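Local structure of LAO/AO transport system kinase (Escherichia coli, 2P67) at residues T71-L79 with N111-A119. The protein is a P-loop NTPase of the MeaB GTPase family, named as a LAO/AO transport system kinase and built on a parallel sheet flanked by helices. Residues are numbered along the deposited sequence; the frame is centred on the assembly and turned at random.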
loop_
_atom_site.group_PDB
_atom_site.type_symbol
_atom_site.label_atom_id
_atom_site.label_comp_id
_atom_site.label_asym_id
_atom_site.label_seq_id
_atom_site.Cartn_x
_atom_site.Cartn_y
_atom_site.Cartn_z
ATOM N N THR A 71 -2.041 3.979 30.687
ATOM C CA THR A 71 -3.061 3.542 31.654
ATOM C C THR A 71 -3.822 2.332 31.144
ATOM O O THR A 71 -4.123 1.403 31.911
ATOM C CB THR A 71 -4.040 4.676 32.060
ATOM O OG1 THR A 71 -4.830 5.092 30.932
ATOM C CG2 THR A 71 -3.267 5.860 32.598
ATOM N N PHE A 72 -4.124 2.337 29.842
ATOM C CA PHE A 72 -4.783 1.201 29.221
ATOM C C PHE A 72 -3.936 -0.065 29.332
ATOM O O PHE A 72 -4.439 -1.098 29.748
ATOM C CB PHE A 72 -5.146 1.471 27.746
ATOM C CG PHE A 72 -5.607 0.241 27.021
ATOM C CD1 PHE A 72 -6.906 -0.222 27.189
ATOM C CD2 PHE A 72 -4.733 -0.477 26.206
ATOM C CE1 PHE A 72 -7.338 -1.375 26.552
ATOM C CE2 PHE A 72 -5.151 -1.638 25.560
ATOM C CZ PHE A 72 -6.468 -2.088 25.733
ATOM N N LEU A 73 -2.666 0.013 28.938
ATOM C CA LEU A 73 -1.776 -1.139 29.011
ATOM C C LEU A 73 -1.648 -1.717 30.415
ATOM O O LEU A 73 -1.624 -2.937 30.596
ATOM C CB LEU A 73 -0.401 -0.795 28.456
ATOM C CG LEU A 73 -0.335 -0.693 26.934
ATOM C CD1 LEU A 73 1.021 -0.122 26.538
ATOM C CD2 LEU A 73 -0.609 -2.053 26.265
ATOM N N GLU A 74 -1.558 -0.836 31.403
ATOM C CA GLU A 74 -1.498 -1.263 32.798
ATOM C C GLU A 74 -2.773 -2.008 33.189
ATOM O O GLU A 74 -2.714 -3.118 33.712
ATOM C CB GLU A 74 -1.267 -0.061 33.723
ATOM C CG GLU A 74 -1.160 -0.479 35.197
ATOM C CD GLU A 74 -1.253 0.696 36.158
ATOM O OE1 GLU A 74 -2.044 1.626 35.903
ATOM O OE2 GLU A 74 -0.539 0.677 37.186
ATOM N N ALA A 75 -3.926 -1.396 32.937
ATOM C CA ALA A 75 -5.207 -2.039 33.241
ATOM C C ALA A 75 -5.388 -3.360 32.492
ATOM O O ALA A 75 -5.784 -4.361 33.074
ATOM C CB ALA A 75 -6.374 -1.073 32.975
ATOM N N PHE A 76 -5.081 -3.361 31.190
ATOM C CA PHE A 76 -5.246 -4.548 30.361
ATOM C C PHE A 76 -4.298 -5.648 30.832
ATOM O O PHE A 76 -4.711 -6.805 30.990
ATOM C CB PHE A 76 -5.008 -4.193 28.876
ATOM C CG PHE A 76 -5.197 -5.350 27.918
ATOM C CD1 PHE A 76 -6.459 -5.913 27.699
ATOM C CD2 PHE A 76 -4.108 -5.863 27.211
ATOM C CE1 PHE A 76 -6.624 -6.977 26.792
ATOM C CE2 PHE A 76 -4.263 -6.932 26.307
ATOM C CZ PHE A 76 -5.514 -7.493 26.102
ATOM N N GLY A 77 -3.039 -5.277 31.056
ATOM C CA GLY A 77 -2.005 -6.216 31.521
ATOM C C GLY A 77 -2.401 -6.870 32.840
ATOM O O GLY A 77 -2.325 -8.103 32.987
ATOM N N MET A 78 -2.853 -6.041 33.782
ATOM C CA MET A 78 -3.294 -6.534 35.100
ATOM C C MET A 78 -4.505 -7.461 34.993
ATOM O O MET A 78 -4.585 -8.454 35.707
ATOM C CB MET A 78 -3.518 -5.382 36.094
ATOM C CG MET A 78 -2.210 -4.727 36.602
ATOM S SD MET A 78 -0.952 -5.897 37.222
ATOM C CE MET A 78 -1.810 -6.683 38.580
ATOM N N LEU A 79 -5.419 -7.174 34.069
ATOM C CA LEU A 79 -6.531 -8.106 33.801
ATOM C C LEU A 79 -6.040 -9.486 33.371
ATOM O O LEU A 79 -6.530 -10.509 33.857
ATOM C CB LEU A 79 -7.489 -7.529 32.745
ATOM C CG LEU A 79 -8.717 -8.342 32.315
ATOM C CD1 LEU A 79 -9.743 -7.395 31.772
ATOM C CD2 LEU A 79 -8.412 -9.397 31.289
ATOM N N ASN A 111 4.715 1.340 37.526
ATOM C CA ASN A 111 3.285 1.115 37.705
ATOM C C ASN A 111 2.987 -0.295 38.195
ATOM O O ASN A 111 3.903 -1.063 38.484
ATOM C CB ASN A 111 2.530 1.410 36.403
ATOM C CG ASN A 111 2.945 0.500 35.247
ATOM O OD1 ASN A 111 3.484 -0.595 35.444
ATOM N ND2 ASN A 111 2.676 0.955 34.028
ATOM N N ASP A 112 1.706 -0.639 38.269
ATOM C CA ASP A 112 1.289 -1.943 38.780
ATOM C C ASP A 112 1.744 -3.125 37.937
ATOM O O ASP A 112 2.070 -4.182 38.479
ATOM C CB ASP A 112 -0.217 -1.975 38.981
ATOM C CG ASP A 112 -0.629 -1.259 40.238
ATOM O OD1 ASP A 112 -0.382 -1.816 41.333
ATOM O OD2 ASP A 112 -1.171 -0.135 40.131
ATOM N N LEU A 113 1.773 -2.939 36.619
ATOM C CA LEU A 113 2.263 -3.974 35.700
ATOM C C LEU A 113 3.748 -4.253 35.926
ATOM O O LEU A 113 4.185 -5.406 35.882
ATOM C CB LEU A 113 1.993 -3.584 34.238
ATOM C CG LEU A 113 1.968 -4.689 33.182
ATOM C CD1 LEU A 113 0.994 -5.804 33.550
ATOM C CD2 LEU A 113 1.618 -4.123 31.810
ATOM N N ALA A 114 4.510 -3.188 36.181
ATOM C CA ALA A 114 5.940 -3.283 36.506
ATOM C C ALA A 114 6.210 -4.124 37.757
ATOM O O ALA A 114 7.269 -4.753 37.884
ATOM C CB ALA A 114 6.528 -1.899 36.675
ATOM N N ARG A 115 5.250 -4.125 38.675
ATOM C CA ARG A 115 5.388 -4.804 39.957
ATOM C C ARG A 115 4.892 -6.233 39.908
ATOM O O ARG A 115 5.078 -6.981 40.861
ATOM C CB ARG A 115 4.642 -4.037 41.044
ATOM C CG ARG A 115 5.211 -2.644 41.296
ATOM C CD ARG A 115 4.376 -1.852 42.298
ATOM N NE ARG A 115 4.451 -2.413 43.646
ATOM C CZ ARG A 115 4.248 -1.714 44.762
ATOM N NH1 ARG A 115 3.975 -0.410 44.700
ATOM N NH2 ARG A 115 4.331 -2.320 45.944
ATOM N N ALA A 116 4.250 -6.616 38.806
ATOM C CA ALA A 116 3.710 -7.962 38.689
ATOM C C ALA A 116 4.805 -8.939 38.294
ATOM O O ALA A 116 5.515 -8.715 37.320
ATOM C CB ALA A 116 2.569 -7.992 37.685
ATOM N N GLU A 117 4.949 -10.027 39.049
ATOM C CA GLU A 117 5.986 -11.028 38.733
ATOM C C GLU A 117 5.649 -11.850 37.480
ATOM O O GLU A 117 6.542 -12.412 36.836
ATOM C CB GLU A 117 6.241 -11.953 39.938
ATOM C CG GLU A 117 6.856 -11.233 41.149
ATOM C CD GLU A 117 7.032 -12.138 42.366
ATOM O OE1 GLU A 117 6.477 -13.268 42.379
ATOM O OE2 GLU A 117 7.731 -11.712 43.318
ATOM N N ALA A 118 4.359 -11.897 37.139
ATOM C CA ALA A 118 3.890 -12.598 35.944
ATOM C C ALA A 118 3.942 -11.707 34.698
ATOM O O ALA A 118 3.478 -12.108 33.627
ATOM C CB ALA A 118 2.470 -13.164 36.166
ATOM N N ALA A 119 4.504 -10.505 34.844
ATOM C CA ALA A 119 4.756 -9.629 33.693
ATOM C C ALA A 119 6.262 -9.427 33.406
ATOM O O ALA A 119 7.139 -9.787 34.224
ATOM C CB ALA A 119 4.033 -8.302 33.858
#
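Helix 69-82, which begins at the end of the probable P-loop, meets the connection leading into edge strand 119-124 where Glu-74, Gly-77 and Met-78 touch Asp-112 and Leu-113. Glu-74 reaches across with CG anti to its backbone N (chi1 -178°) and the chain extended beyond, which delivers OE2 to the amide of Asp-112. Asp-112 N hydrogen-bonds to Glu-74 OE2 at 2.8 Å, using the anti lone pair, the one turned away from the other carboxylate oxygen. Glu-74 OE2 also lies 3.1 Å from Asp-112 OD2; two like-charged acceptors this close would probably raise the pKa of one of the acids. Asn-111 runs past Glu-74 in the opposite sense, its CB 3.3 Å from Glu-74 OE2. Asn-111 OD1 accepts from Ala-114 N at 2.9 Å, almost in line with the C=O, an Asx motif that probably helps to hold the backbone around Asp-112. Deeper in, the branched end of Leu-113 lies on the helix backbone: CD1 rests 3.6 Å from Gly-77 CA, where no side chain intervenes, and CD2 packs 3.7 Å from Leu-73 O. Ile-81 of the same helix also touches Leu-113. Met-78, bent at chi2 and chi3, crosses Asp-112 at about a right angle and sets SD beside Asp-112 O and 4.1 Å from Ala-116 CB. Glu-74, Asp-112 and Asn-111 thus border the buried Leu-113. Beyond, Ala-118 pairs through its backbone with Val-87, while Leu-73 packs on Ile-153 of strand 151-157, as expected of a helix covering the parallel sheet of an alpha/beta P-loop NTPase fold.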